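PDB 3LIU: putative cell adhesion protein from Parabacteroides distasonis, which probably serves as a FimA/Mfa1-type fimbrillin subunit of a bacterial pilus involved in cell adhesion. Local coordinates for residues D42-T47 and V89-P94; K123-S128 and L171-A176; V58-D63 and K72-Q77; P94-E99 and I110-N115. All blocks are in the same frame, centred on the assembly; numbering follows the deposited sequence. Where two conformers were deposited one is given.

Interaction 1 (D42-T47 and V89-P94); sequences DVNTLT and VANAAP
Asn91 carries this contact, at the point where strand 82-90 ends. Its backbone has left-handed angles (phi 67°, psi 31°), so the chain turns off the sheet here. The side chain then reaches back to the loop before strand 45-52. CB packs against Gly124 O. CG lies anti to its own carbonyl carbon, which carries the amide between Asp42 and Asn44. At the tip, Asn91 OD1 accepts from Asn44 N at 2.8 Å, in the carbonyl plane and on a lone pair. It also takes a weak, longer bond from Thr45 N. Asn91 ND2 donates to Asp42 O at 2.7 Å, close to the plane of its amide, and to Leu125 O. Next to this, the two strands pair antiparallel. Asn91 N donates to Thr45 O at 3.0 Å. Thr47 and Val89 form a hydrogen-bonded pair, with Thr47 N almost straight onto Val89 O at 2.8 Å. Leu46 CD2 packs on Ala90 CB at 3.9 Å. One water is hydrogen-bonded to Thr45 OG1, Thr47 OG1, Val89 O and Ala92 N; Thr47 OG1 also bonds Thr61 OG1. Through its bonds to Asn44 N and Asp42 O, the Asn91 amide in effect stands in for a peptide group where the backbone has left the sheet. Both of its ends are used, so its flip state is fixed and its buried polar atoms are satisfied.

Interaction 2 (K123-S128 and L171-A176); sequences KGLTMS and LVRDVA
Met127, modelled as selenomethionine, and Arg173 lie side by side and point the same way. They form an antiparallel non-hydrogen-bonded pair with CA atoms only 4.0 Å apart. Met127 CG touches Arg173 CG at 3.9 Å, so the two chains meet at their CG methylenes. Arg173 is extended from CG to NE. The extended chain takes the guanidinium to Asp40 (salt bridge), Asn357 and the carbonyl O of Trp392. Leu125 crosses Arg173 obliquely, and its CD1 sits near the plane of the guanidinium, at the edge. Leu125 CD1 also meets Val175 CG2 at 3.9 Å, with these two side chains at about a right angle. Met127 CB also meets Leu171 CB at 4.0 Å. The side chains of Ser128 and Val172 project from the other face of the pair. Their backbones exchange two hydrogen bonds: Ser128 N to Val172 O at 3.0 Å, and Val172 N to Ser128 O at 2.8 Å. In both, the donor stands well above the carbonyl plane. Asp174 N then bonds to Thr126 O at 2.8 Å. Asp174 OD2 lies against Thr126 CG2, while OD1 makes a salt bridge to Arg356. Ahead of the strand, Lys123 curls back to donate to Gly124 O and Thr126 OG1. Glu119 makes a salt bridge to Lys123 and a hydrogen bond to Thr126 OG1. This is a short antiparallel strand pairing. Strand 172-185 goes on to pair with 282-284 and 358-366, which is consistent with a passage between the two beta-rich lobes of a FimA-type subunit.

Interaction 3 (V58-D63 and K72-Q77); sequences VIYTKD and KDVGPQ
The tight part of this contact is a stack of Gln77 on Tyr60. Gln77 CG lies over the centre of the Tyr60 ring, 3.5 Å from the centroid, in a CH-pi contact. The amide plane of Gln77 is 18° from the ring plane, so the two flat groups lie nearly parallel. CG is anti to the backbone N, and the chain bends at chi2 (74°) to lay the amide over the ring. At the ring edge, Val74 CG2 meets Tyr60 CE2 at 3.6 Å, in the ring plane. Val74 CG2 also packs against Lys62 CD at 3.6 Å. Lys62 is extended beyond CG and runs across Val74 at about a right angle. Lys62 NZ gives a short bond to Gln77 OE1, 2.6 Å, on a lone pair, and this fixes which end of the amide faces the lysine. A weak bond also joins NZ to Gly75 O. The other side of the contact is looser and held by water. One water links Tyr60 OH to Gly75 O. A second receives from Gly75 N and donates to Asp63 O at 2.6 Å. Over the two segments the backbones are splayed, with axes 7.1 Å apart at closest and 125° between their directions, so side chains and water bridge them. The two strands form a beta hairpin. Strand 45-52 flanks 57-66, strand 16-24 flanks 71-80, and Leu19 and Val48 pack on Tyr60.

Interaction 4 (P94-E99 and I110-N115); sequences PVIQTE and IETTIN
Two flat groups sit at the border between helix 94-101 and strand 113-115: the carboxylate of Glu99 and the amide of Asn115. Each meets an aliphatic group through one atom. Glu99 OE1 touches the methyl Thr112 CG2 at 3.5 Å. Asn115 ND2 comes to Ile96 CD1 at 4.1 Å, with the two side chains crossing obliquely. Ile96 is the main apolar residue. Ile96 CG2 packs on Ile114 CG2 at 3.8 Å, the two chains at about a right angle. Ile96 CD1 ends against the strand backbone, 3.3 Å from Thr113 O. The helix and the strand run antiparallel, 177° between directions, and their axes come no closer than 9.3 Å. The pair is a short helix laid on a short strand of the beta-rich fold. No direct hydrogen bond crosses the contact, and water takes that role. One water donates to Glu99 OE1 at 2.4 Å and to Thr113 O at 2.6 Å. Another accepts from Thr113 N at 2.8 Å and donates weakly to Glu99 OE1. Thr112 OG1 turns back to the carbonyl O of Phe109. Strand 193-213 pairs with 113-115, with a backbone hydrogen bond between Ser212 and Ile114. A glycerol, probably from the crystallisation liquor, has its nearest atom about 3 Å from the Glu99 side chain.

All four contacts fall within the FimA-type region, in the first half of the chain. Interaction 3 is nested in the loop that interaction 1 closes. Interactions 4 and 2 follow in series. Strands 71-80, 57-66, 45-52, 82-90, 127-136 and 172-185 pair in that order, so interactions 3, 1 and 2 lie along neighbouring strands. Centres of 1 and 3 are 10 Å apart, those of 1 and 2 are 9 Å apart, and those of 2 and 3 are 18 Å apart. Interaction 4 shares Pro94 with interaction 1 and touches interaction 2 through Ile114. Its helix 94-101 reaches strand 113-115, which belongs to another sheet. The set thus probably helps join the two beta-rich parts of the pilus subunit.

Interaction 1 (D42-T47 and V89-P94)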
loop_
_atom_site.group_PDB
_atom_site.type_symbol
_atom_site.label_atom_id
_atom_site.label_comp_id
_atom_site.label_asym_id
_atom_site.label_seq_id
_atom_site.Cartn_x
_atom_site.Cartn_y
_atom_site.Cartn_z
ATOM N N ASP A 42 -12.894 -4.550 -4.750
ATOM C CA ASP A 42 -13.441 -5.911 -4.862
ATOM C C ASP A 42 -13.006 -6.801 -3.652
ATOM O O ASP A 42 -11.858 -6.747 -3.217
ATOM C CB ASP A 42 -13.005 -6.624 -6.151
ATOM C CG ASP A 42 -13.572 -6.001 -7.425
ATOM O OD1 ASP A 42 -14.441 -5.104 -7.368
ATOM O OD2 ASP A 42 -13.110 -6.433 -8.500
ATOM N N VAL A 43 -13.945 -7.622 -3.178
ATOM C CA VAL A 43 -13.733 -8.648 -2.183
ATOM C C VAL A 43 -14.123 -9.937 -2.824
ATOM O O VAL A 43 -15.297 -10.230 -2.990
ATOM C CB VAL A 43 -14.571 -8.369 -0.944
ATOM C CG1 VAL A 43 -14.517 -9.534 0.017
ATOM C CG2 VAL A 43 -14.089 -7.022 -0.311
ATOM N N ASN A 44 -13.138 -10.712 -3.231
ATOM C CA ASN A 44 -13.404 -11.967 -3.955
ATOM C C ASN A 44 -13.383 -13.187 -3.037
ATOM O O ASN A 44 -14.216 -14.073 -3.118
ATOM C CB ASN A 44 -12.328 -12.119 -5.016
ATOM C CG ASN A 44 -12.335 -10.994 -5.981
ATOM O OD1 ASN A 44 -13.391 -10.591 -6.442
ATOM N ND2 ASN A 44 -11.157 -10.480 -6.318
ATOM N N THR A 45 -12.408 -13.221 -2.139
ATOM C CA THR A 45 -12.283 -14.328 -1.189
ATOM C C THR A 45 -12.140 -13.723 0.184
ATOM O O THR A 45 -11.618 -12.609 0.316
ATOM C CB THR A 45 -11.047 -15.243 -1.457
ATOM O OG1 THR A 45 -9.839 -14.488 -1.286
ATOM C CG2 THR A 45 -11.071 -15.893 -2.858
ATOM N N LEU A 46 -12.590 -14.469 1.187
ATOM C CA LEU A 46 -12.324 -14.161 2.593
ATOM C C LEU A 46 -11.656 -15.336 3.294
ATOM O O LEU A 46 -12.131 -16.492 3.225
ATOM C CB LEU A 46 -13.607 -13.801 3.334
ATOM C CG LEU A 46 -14.211 -12.490 2.831
ATOM C CD1 LEU A 46 -15.583 -12.314 3.472
ATOM C CD2 LEU A 46 -13.332 -11.313 3.173
ATOM N N THR A 47 -10.544 -15.035 3.958
ATOM C CA THR A 47 -9.886 -15.988 4.850
ATOM C C THR A 47 -10.138 -15.540 6.260
ATOM O O THR A 47 -9.845 -14.403 6.606
ATOM C CB THR A 47 -8.368 -16.050 4.599
ATOM O OG1 THR A 47 -8.134 -16.415 3.237
ATOM C CG2 THR A 47 -7.705 -17.078 5.505
ATOM N N VAL A 89 -9.208 -11.712 6.434
ATOM C CA VAL A 89 -8.369 -11.235 5.366
ATOM C C VAL A 89 -9.090 -11.404 4.031
ATOM O O VAL A 89 -9.496 -12.498 3.655
ATOM C CB VAL A 89 -7.000 -11.998 5.314
ATOM C CG1 VAL A 89 -6.166 -11.528 4.060
ATOM C CG2 VAL A 89 -6.196 -11.771 6.612
ATOM N N ALA A 90 -9.216 -10.329 3.281
ATOM C CA ALA A 90 -9.761 -10.394 1.914
ATOM C C ALA A 90 -8.665 -10.558 0.887
ATOM O O ALA A 90 -7.610 -9.909 0.970
ATOM C CB ALA A 90 -10.591 -9.118 1.580
ATOM N N ASN A 91 -8.951 -11.400 -0.106
ATOM C CA ASN A 91 -8.177 -11.484 -1.348
ATOM C C ASN A 91 -6.740 -12.013 -1.149
ATOM O O ASN A 91 -5.825 -11.615 -1.843
ATOM C CB ASN A 91 -8.176 -10.128 -2.062
ATOM C CG ASN A 91 -9.588 -9.659 -2.437
ATOM O OD1 ASN A 91 -10.429 -10.468 -2.779
ATOM N ND2 ASN A 91 -9.855 -8.352 -2.310
ATOM N N ALA A 92 -6.543 -12.877 -0.165
ATOM C CA ALA A 92 -5.236 -13.487 0.034
ATOM C C ALA A 92 -4.848 -14.329 -1.180
ATOM O O ALA A 92 -5.656 -15.135 -1.689
ATOM C CB ALA A 92 -5.210 -14.323 1.306
ATOM N N ALA A 93 -3.604 -14.178 -1.621
ATOM C CA ALA A 93 -3.084 -14.996 -2.737
ATOM C C ALA A 93 -3.168 -16.475 -2.325
ATOM O O ALA A 93 -3.163 -16.786 -1.139
ATOM C CB ALA A 93 -1.651 -14.599 -3.106
ATOM N N PRO A 94 -3.335 -17.383 -3.293
ATOM C CA PRO A 94 -3.448 -18.821 -2.956
ATOM C C PRO A 94 -2.414 -19.369 -1.978
ATOM O O PRO A 94 -2.781 -20.054 -1.029
ATOM C CB PRO A 94 -3.329 -19.484 -4.326
ATOM C CG PRO A 94 -4.116 -18.550 -5.186
ATOM C CD PRO A 94 -3.669 -17.156 -4.719
HETATM O O HOH W 1 -8.819 -14.256 1.405
HETATM O O HOH W 2 -7.948 -14.596 -3.007
#

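Interaction 2 (K123-S128 and L171-A176)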
loop_
_atom_site.group_PDB
_atom_site.type_symbol
_atom_site.label_atom_id
_atom_site.label_comp_id
_atom_site.label_asym_id
_atom_site.label_seq_id
_atom_site.Cartn_x
_atom_site.Cartn_y
_atom_site.Cartn_z
ATOM N N LYS A 123 -6.526 -10.132 -8.809
ATOM C CA LYS A 123 -6.637 -10.844 -7.521
ATOM C C LYS A 123 -7.656 -10.184 -6.605
ATOM O O LYS A 123 -8.370 -10.859 -5.822
ATOM C CB LYS A 123 -5.303 -10.889 -6.786
ATOM C CG LYS A 123 -5.424 -11.537 -5.377
ATOM C CD LYS A 123 -4.076 -11.672 -4.710
ATOM C CE LYS A 123 -3.575 -10.320 -4.151
ATOM N NZ LYS A 123 -4.328 -9.801 -3.048
ATOM N N GLY A 124 -7.722 -8.856 -6.691
ATOM C CA GLY A 124 -8.291 -8.085 -5.603
ATOM C C GLY A 124 -7.150 -7.711 -4.675
ATOM O O GLY A 124 -6.209 -8.468 -4.493
ATOM N N LEU A 125 -7.212 -6.521 -4.105
ATOM C CA LEU A 125 -6.161 -6.030 -3.223
ATOM C C LEU A 125 -6.326 -6.668 -1.850
ATOM O O LEU A 125 -7.443 -6.847 -1.365
ATOM C CB LEU A 125 -6.244 -4.508 -3.102
ATOM C CG LEU A 125 -6.064 -3.767 -4.424
ATOM C CD1 LEU A 125 -6.189 -2.299 -4.219
ATOM C CD2 LEU A 125 -4.673 -4.105 -5.013
ATOM N N THR A 126 -5.222 -7.031 -1.220
ATOM C CA THR A 126 -5.324 -7.655 0.080
ATOM C C THR A 126 -5.853 -6.632 1.089
ATOM O O THR A 126 -5.357 -5.511 1.158
ATOM C CB THR A 126 -3.977 -8.185 0.596
ATOM O OG1 THR A 126 -3.287 -8.897 -0.451
ATOM C CG2 THR A 126 -4.235 -9.128 1.807
HETATM N N MSE A 127 -6.845 -7.017 1.879
HETATM C CA MSE A 127 -7.393 -6.147 2.944
HETATM C C MSE A 127 -7.557 -6.975 4.219
HETATM O O MSE A 127 -7.734 -8.189 4.140
HETATM C CB MSE A 127 -8.803 -5.641 2.557
HETATM C CG MSE A 127 -8.898 -4.958 1.244
HETATM SE SE MSE A 127 -10.681 -5.153 0.526
HETATM C CE MSE A 127 -10.336 -4.351 -1.239
ATOM N N SER A 128 -7.562 -6.327 5.372
ATOM C CA SER A 128 -7.808 -7.023 6.628
ATOM C C SER A 128 -8.661 -6.236 7.588
ATOM O O SER A 128 -8.689 -5.034 7.541
ATOM C CB SER A 128 -6.508 -7.330 7.355
ATOM O OG SER A 128 -5.682 -6.184 7.416
ATOM N N LEU A 171 -13.131 -3.712 6.535
ATOM C CA LEU A 171 -11.820 -4.169 6.079
ATOM C C LEU A 171 -11.027 -2.954 5.667
ATOM O O LEU A 171 -11.602 -2.010 5.152
ATOM C CB LEU A 171 -11.941 -5.156 4.922
ATOM C CG LEU A 171 -12.771 -6.425 5.131
ATOM C CD1 LEU A 171 -12.755 -7.275 3.833
ATOM C CD2 LEU A 171 -12.345 -7.210 6.381
ATOM N N VAL A 172 -9.717 -2.970 5.922
ATOM C CA VAL A 172 -8.824 -1.915 5.509
ATOM C C VAL A 172 -7.756 -2.456 4.588
ATOM O O VAL A 172 -7.115 -3.446 4.903
ATOM C CB VAL A 172 -8.167 -1.214 6.709
ATOM C CG1 VAL A 172 -7.221 -0.080 6.210
ATOM C CG2 VAL A 172 -9.233 -0.673 7.627
ATOM N N ARG A 173 -7.557 -1.793 3.455
ATOM C CA ARG A 173 -6.570 -2.255 2.473
ATOM C C ARG A 173 -5.179 -2.328 3.088
ATOM O O ARG A 173 -4.848 -1.562 3.971
ATOM C CB ARG A 173 -6.523 -1.352 1.251
ATOM C CG ARG A 173 -7.783 -1.334 0.405
ATOM C CD ARG A 173 -7.596 -0.392 -0.795
ATOM N NE ARG A 173 -8.822 -0.170 -1.575
ATOM C CZ ARG A 173 -9.828 0.651 -1.237
ATOM N NH1 ARG A 173 -9.805 1.321 -0.118
ATOM N NH2 ARG A 173 -10.887 0.797 -2.034
ATOM N N ASP A 174 -4.375 -3.256 2.583
ATOM C CA ASP A 174 -3.016 -3.442 3.026
ATOM C C ASP A 174 -2.031 -2.659 2.111
ATOM O O ASP A 174 -0.838 -2.673 2.354
ATOM C CB ASP A 174 -2.665 -4.946 3.035
ATOM C CG ASP A 174 -3.239 -5.716 4.252
ATOM O OD1 ASP A 174 -3.996 -5.167 5.079
ATOM O OD2 ASP A 174 -2.897 -6.921 4.388
ATOM N N VAL A 175 -2.520 -1.986 1.058
ATOM C CA VAL A 175 -1.674 -1.224 0.165
ATOM C C VAL A 175 -2.039 0.283 0.273
ATOM O O VAL A 175 -3.109 0.633 0.780
ATOM C CB VAL A 175 -1.783 -1.676 -1.331
ATOM C CG1 VAL A 175 -1.160 -3.058 -1.560
ATOM C CG2 VAL A 175 -3.229 -1.655 -1.793
ATOM N N ALA A 176 -1.144 1.130 -0.231
ATOM C CA ALA A 176 -1.358 2.578 -0.455
ATOM C C ALA A 176 -1.343 2.809 -1.950
ATOM O O ALA A 176 -0.787 1.985 -2.703
ATOM C CB ALA A 176 -0.236 3.449 0.228
#

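Interaction 3 (V58-D63 and K72-Q77)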
loop_
_atom_site.group_PDB
_atom_site.type_symbol
_atom_site.label_atom_id
_atom_site.label_comp_id
_atom_site.label_asym_id
_atom_site.label_seq_id
_atom_site.Cartn_x
_atom_site.Cartn_y
_atom_site.Cartn_z
ATOM N N VAL A 58 -9.274 -22.527 14.152
ATOM C CA VAL A 58 -9.917 -22.903 12.911
ATOM C C VAL A 58 -9.691 -21.784 11.918
ATOM O O VAL A 58 -10.068 -20.623 12.179
ATOM C CB VAL A 58 -11.429 -23.124 13.083
ATOM C CG1 VAL A 58 -12.035 -23.639 11.803
ATOM C CG2 VAL A 58 -11.693 -24.153 14.195
ATOM N N ILE A 59 -9.068 -22.113 10.790
ATOM C CA ILE A 59 -8.823 -21.141 9.706
ATOM C C ILE A 59 -9.343 -21.691 8.400
ATOM O O ILE A 59 -9.115 -22.858 8.101
ATOM C CB ILE A 59 -7.324 -20.845 9.502
ATOM C CG1 ILE A 59 -6.684 -20.354 10.821
ATOM C CG2 ILE A 59 -7.121 -19.806 8.344
ATOM C CD1 ILE A 59 -5.688 -21.263 11.424
ATOM N N TYR A 60 -10.044 -20.866 7.629
ATOM C CA TYR A 60 -10.635 -21.303 6.377
ATOM C C TYR A 60 -10.748 -20.171 5.393
ATOM O O TYR A 60 -10.766 -18.994 5.775
ATOM C CB TYR A 60 -12.025 -21.899 6.597
ATOM C CG TYR A 60 -12.971 -20.977 7.317
ATOM C CD1 TYR A 60 -12.907 -20.839 8.693
ATOM C CD2 TYR A 60 -13.946 -20.256 6.634
ATOM C CE1 TYR A 60 -13.797 -20.004 9.387
ATOM C CE2 TYR A 60 -14.839 -19.407 7.327
ATOM C CZ TYR A 60 -14.725 -19.287 8.705
ATOM O OH TYR A 60 -15.555 -18.482 9.426
ATOM N N THR A 61 -10.877 -20.532 4.122
ATOM C CA THR A 61 -11.036 -19.557 3.030
ATOM C C THR A 61 -12.212 -19.967 2.154
ATOM O O THR A 61 -12.332 -21.132 1.775
ATOM C CB THR A 61 -9.771 -19.414 2.150
ATOM O OG1 THR A 61 -8.683 -18.924 2.933
ATOM C CG2 THR A 61 -10.001 -18.375 0.976
ATOM N N LYS A 62 -13.074 -19.012 1.859
ATOM C CA LYS A 62 -14.244 -19.210 1.021
ATOM C C LYS A 62 -14.412 -18.016 0.111
ATOM O O LYS A 62 -13.850 -16.927 0.332
ATOM C CB LYS A 62 -15.527 -19.370 1.855
ATOM C CG LYS A 62 -15.460 -20.577 2.819
ATOM C CD LYS A 62 -16.725 -20.846 3.589
ATOM C CE LYS A 62 -16.651 -22.257 4.231
ATOM N NZ LYS A 62 -17.526 -22.357 5.422
ATOM N N ASP A 63 -15.156 -18.238 -0.953
ATOM C CA ASP A 63 -15.514 -17.146 -1.853
ATOM C C ASP A 63 -16.515 -16.301 -1.112
ATOM O O ASP A 63 -17.386 -16.836 -0.362
ATOM C CB ASP A 63 -16.089 -17.687 -3.180
ATOM C CG ASP A 63 -15.013 -18.270 -4.071
ATOM O OD1 ASP A 63 -13.812 -18.062 -3.806
ATOM O OD2 ASP A 63 -15.356 -18.947 -5.044
ATOM N N LYS A 72 -20.835 -8.485 2.060
ATOM C CA LYS A 72 -20.551 -9.822 1.552
ATOM C C LYS A 72 -20.368 -10.751 2.721
ATOM O O LYS A 72 -19.934 -10.313 3.778
ATOM C CB LYS A 72 -19.302 -9.805 0.696
ATOM C CG LYS A 72 -19.417 -8.885 -0.507
ATOM C CD LYS A 72 -18.373 -9.213 -1.519
ATOM C CE LYS A 72 -18.984 -9.492 -2.852
ATOM N NZ LYS A 72 -17.916 -9.897 -3.798
ATOM N N ASP A 73 -20.698 -12.028 2.519
ATOM C CA ASP A 73 -20.763 -13.019 3.600
ATOM C C ASP A 73 -19.817 -14.171 3.327
ATOM O O ASP A 73 -19.519 -14.482 2.161
ATOM C CB ASP A 73 -22.211 -13.586 3.692
ATOM C CG ASP A 73 -23.247 -12.487 3.977
ATOM O OD1 ASP A 73 -22.942 -11.598 4.811
ATOM O OD2 ASP A 73 -24.326 -12.460 3.343
ATOM N N VAL A 74 -19.367 -14.810 4.405
ATOM C CA VAL A 74 -18.728 -16.125 4.322
ATOM C C VAL A 74 -19.660 -17.090 5.032
ATOM O O VAL A 74 -20.002 -16.881 6.190
ATOM C CB VAL A 74 -17.306 -16.137 4.945
ATOM C CG1 VAL A 74 -17.338 -15.713 6.398
ATOM C CG2 VAL A 74 -16.670 -17.508 4.808
ATOM N N GLY A 75 -20.073 -18.145 4.326
ATOM C CA GLY A 75 -21.148 -19.050 4.746
ATOM C C GLY A 75 -20.781 -19.808 5.987
ATOM O O GLY A 75 -19.609 -19.817 6.369
ATOM N N PRO A 76 -21.775 -20.443 6.627
ATOM C CA PRO A 76 -21.511 -21.059 7.911
ATOM C C PRO A 76 -20.334 -21.988 7.849
ATOM O O PRO A 76 -20.186 -22.713 6.884
ATOM C CB PRO A 76 -22.796 -21.828 8.197
ATOM C CG PRO A 76 -23.828 -20.976 7.624
ATOM C CD PRO A 76 -23.209 -20.517 6.300
ATOM N N GLN A 77 -19.504 -21.954 8.879
ATOM C CA GLN A 77 -18.363 -22.835 8.975
ATOM C C GLN A 77 -18.359 -23.417 10.361
ATOM O O GLN A 77 -18.653 -22.715 11.315
ATOM C CB GLN A 77 -17.093 -22.036 8.766
ATOM C CG GLN A 77 -15.811 -22.774 9.092
ATOM C CD GLN A 77 -15.456 -23.794 8.049
ATOM O OE1 GLN A 77 -15.894 -23.708 6.893
ATOM N NE2 GLN A 77 -14.651 -24.775 8.450
HETATM O O HOH W 3 -18.074 -18.289 8.258
HETATM O O HOH W 4 -19.248 -17.881 1.207
#

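Interaction 4 (P94-E99 and I110-N115)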
loop_
_atom_site.group_PDB
_atom_site.type_symbol
_atom_site.label_atom_id
_atom_site.label_comp_id
_atom_site.label_asym_id
_atom_site.label_seq_id
_atom_site.Cartn_x
_atom_site.Cartn_y
_atom_site.Cartn_z
ATOM N N PRO A 94 -3.335 -17.383 -3.293
ATOM C CA PRO A 94 -3.448 -18.821 -2.956
ATOM C C PRO A 94 -2.414 -19.369 -1.978
ATOM O O PRO A 94 -2.781 -20.054 -1.029
ATOM C CB PRO A 94 -3.329 -19.484 -4.326
ATOM C CG PRO A 94 -4.116 -18.550 -5.186
ATOM C CD PRO A 94 -3.669 -17.156 -4.719
ATOM N N VAL A 95 -1.143 -19.049 -2.179
ATOM C CA VAL A 95 -0.091 -19.560 -1.280
ATOM C C VAL A 95 -0.243 -18.914 0.107
ATOM O O VAL A 95 -0.005 -19.575 1.137
ATOM C CB VAL A 95 1.339 -19.319 -1.857
ATOM C CG1 VAL A 95 2.445 -19.551 -0.819
ATOM C CG2 VAL A 95 1.603 -20.221 -3.091
ATOM N N ILE A 96 -0.663 -17.654 0.150
ATOM C CA ILE A 96 -0.888 -16.974 1.449
ATOM C C ILE A 96 -2.063 -17.648 2.206
ATOM O O ILE A 96 -2.044 -17.762 3.419
ATOM C CB ILE A 96 -1.138 -15.455 1.282
ATOM C CG1 ILE A 96 -0.002 -14.773 0.500
ATOM C CG2 ILE A 96 -1.395 -14.729 2.669
ATOM C CD1 ILE A 96 1.449 -14.961 1.107
ATOM N N GLN A 97 -3.076 -18.102 1.482
ATOM C CA GLN A 97 -4.206 -18.781 2.114
ATOM C C GLN A 97 -3.737 -20.005 2.905
ATOM O O GLN A 97 -4.207 -20.241 3.997
ATOM C CB GLN A 97 -5.258 -19.204 1.082
ATOM C CG GLN A 97 -5.962 -18.064 0.353
ATOM C CD GLN A 97 -6.838 -18.577 -0.787
ATOM O OE1 GLN A 97 -7.244 -19.731 -0.788
ATOM N NE2 GLN A 97 -7.080 -17.737 -1.782
ATOM N N THR A 98 -2.755 -20.730 2.369
ATOM C CA THR A 98 -2.227 -21.895 3.019
ATOM C C THR A 98 -1.348 -21.528 4.186
ATOM O O THR A 98 -1.433 -22.147 5.267
ATOM C CB THR A 98 -1.443 -22.759 2.030
ATOM O OG1 THR A 98 -2.336 -23.204 1.017
ATOM C CG2 THR A 98 -0.862 -23.979 2.747
ATOM N N GLU A 99 -0.516 -20.518 3.996
ATOM C CA GLU A 99 0.297 -20.013 5.104
ATOM C C GLU A 99 -0.585 -19.591 6.285
ATOM O O GLU A 99 -0.306 -19.932 7.423
ATOM C CB GLU A 99 1.170 -18.840 4.646
ATOM C CG GLU A 99 2.298 -19.259 3.710
ATOM C CD GLU A 99 3.201 -18.103 3.283
ATOM O OE1 GLU A 99 2.972 -16.953 3.666
ATOM O OE2 GLU A 99 4.167 -18.346 2.546
ATOM N N ILE A 110 -1.416 -12.862 11.802
ATOM C CA ILE A 110 -1.454 -11.467 11.333
ATOM C C ILE A 110 -0.061 -11.012 10.829
ATOM O O ILE A 110 0.045 -10.120 9.983
ATOM C CB ILE A 110 -2.036 -10.476 12.404
ATOM C CG1 ILE A 110 -1.058 -10.277 13.562
ATOM C CG2 ILE A 110 -3.412 -10.955 12.880
ATOM C CD1 ILE A 110 -1.537 -9.183 14.630
ATOM N N GLU A 111 0.990 -11.644 11.356
ATOM C CA GLU A 111 2.382 -11.418 10.896
ATOM C C GLU A 111 2.734 -12.119 9.592
ATOM O O GLU A 111 3.840 -11.913 9.094
ATOM C CB GLU A 111 3.393 -11.833 11.978
ATOM C CG GLU A 111 3.427 -10.883 13.182
ATOM C CD GLU A 111 4.154 -9.561 12.834
ATOM O OE1 GLU A 111 5.062 -9.516 11.957
ATOM O OE2 GLU A 111 3.792 -8.542 13.425
ATOM N N THR A 112 1.844 -12.947 9.049
ATOM C CA THR A 112 2.071 -13.572 7.771
ATOM C C THR A 112 2.503 -12.562 6.693
ATOM O O THR A 112 1.915 -11.505 6.557
ATOM C CB THR A 112 0.828 -14.342 7.279
ATOM O OG1 THR A 112 0.505 -15.341 8.229
ATOM C CG2 THR A 112 1.106 -15.023 5.969
ATOM N N THR A 113 3.570 -12.883 5.966
ATOM C CA THR A 113 4.138 -11.945 5.008
ATOM C C THR A 113 3.374 -12.016 3.685
ATOM O O THR A 113 3.236 -13.092 3.120
ATOM C CB THR A 113 5.618 -12.212 4.769
ATOM O OG1 THR A 113 6.322 -12.000 6.005
ATOM C CG2 THR A 113 6.165 -11.233 3.690
ATOM N N ILE A 114 2.894 -10.879 3.182
ATOM C CA ILE A 114 2.286 -10.851 1.824
ATOM C C ILE A 114 3.292 -10.185 0.851
ATOM O O ILE A 114 4.203 -9.459 1.299
ATOM C CB ILE A 114 0.865 -10.156 1.806
ATOM C CG1 ILE A 114 0.939 -8.753 2.412
ATOM C CG2 ILE A 114 -0.192 -11.129 2.432
ATOM C CD1 ILE A 114 -0.432 -7.874 2.462
ATOM N N ASN A 115 3.131 -10.440 -0.453
ATOM C CA ASN A 115 4.086 -10.030 -1.488
ATOM C C ASN A 115 3.438 -9.104 -2.504
ATOM O O ASN A 115 2.343 -9.367 -3.008
ATOM C CB ASN A 115 4.657 -11.248 -2.186
ATOM C CG ASN A 115 5.283 -12.208 -1.219
ATOM O OD1 ASN A 115 6.359 -11.929 -0.651
ATOM N ND2 ASN A 115 4.603 -13.332 -0.982
HETATM O O HOH W 5 4.566 -15.350 2.841
HETATM O O HOH W 6 4.902 -15.368 6.097
#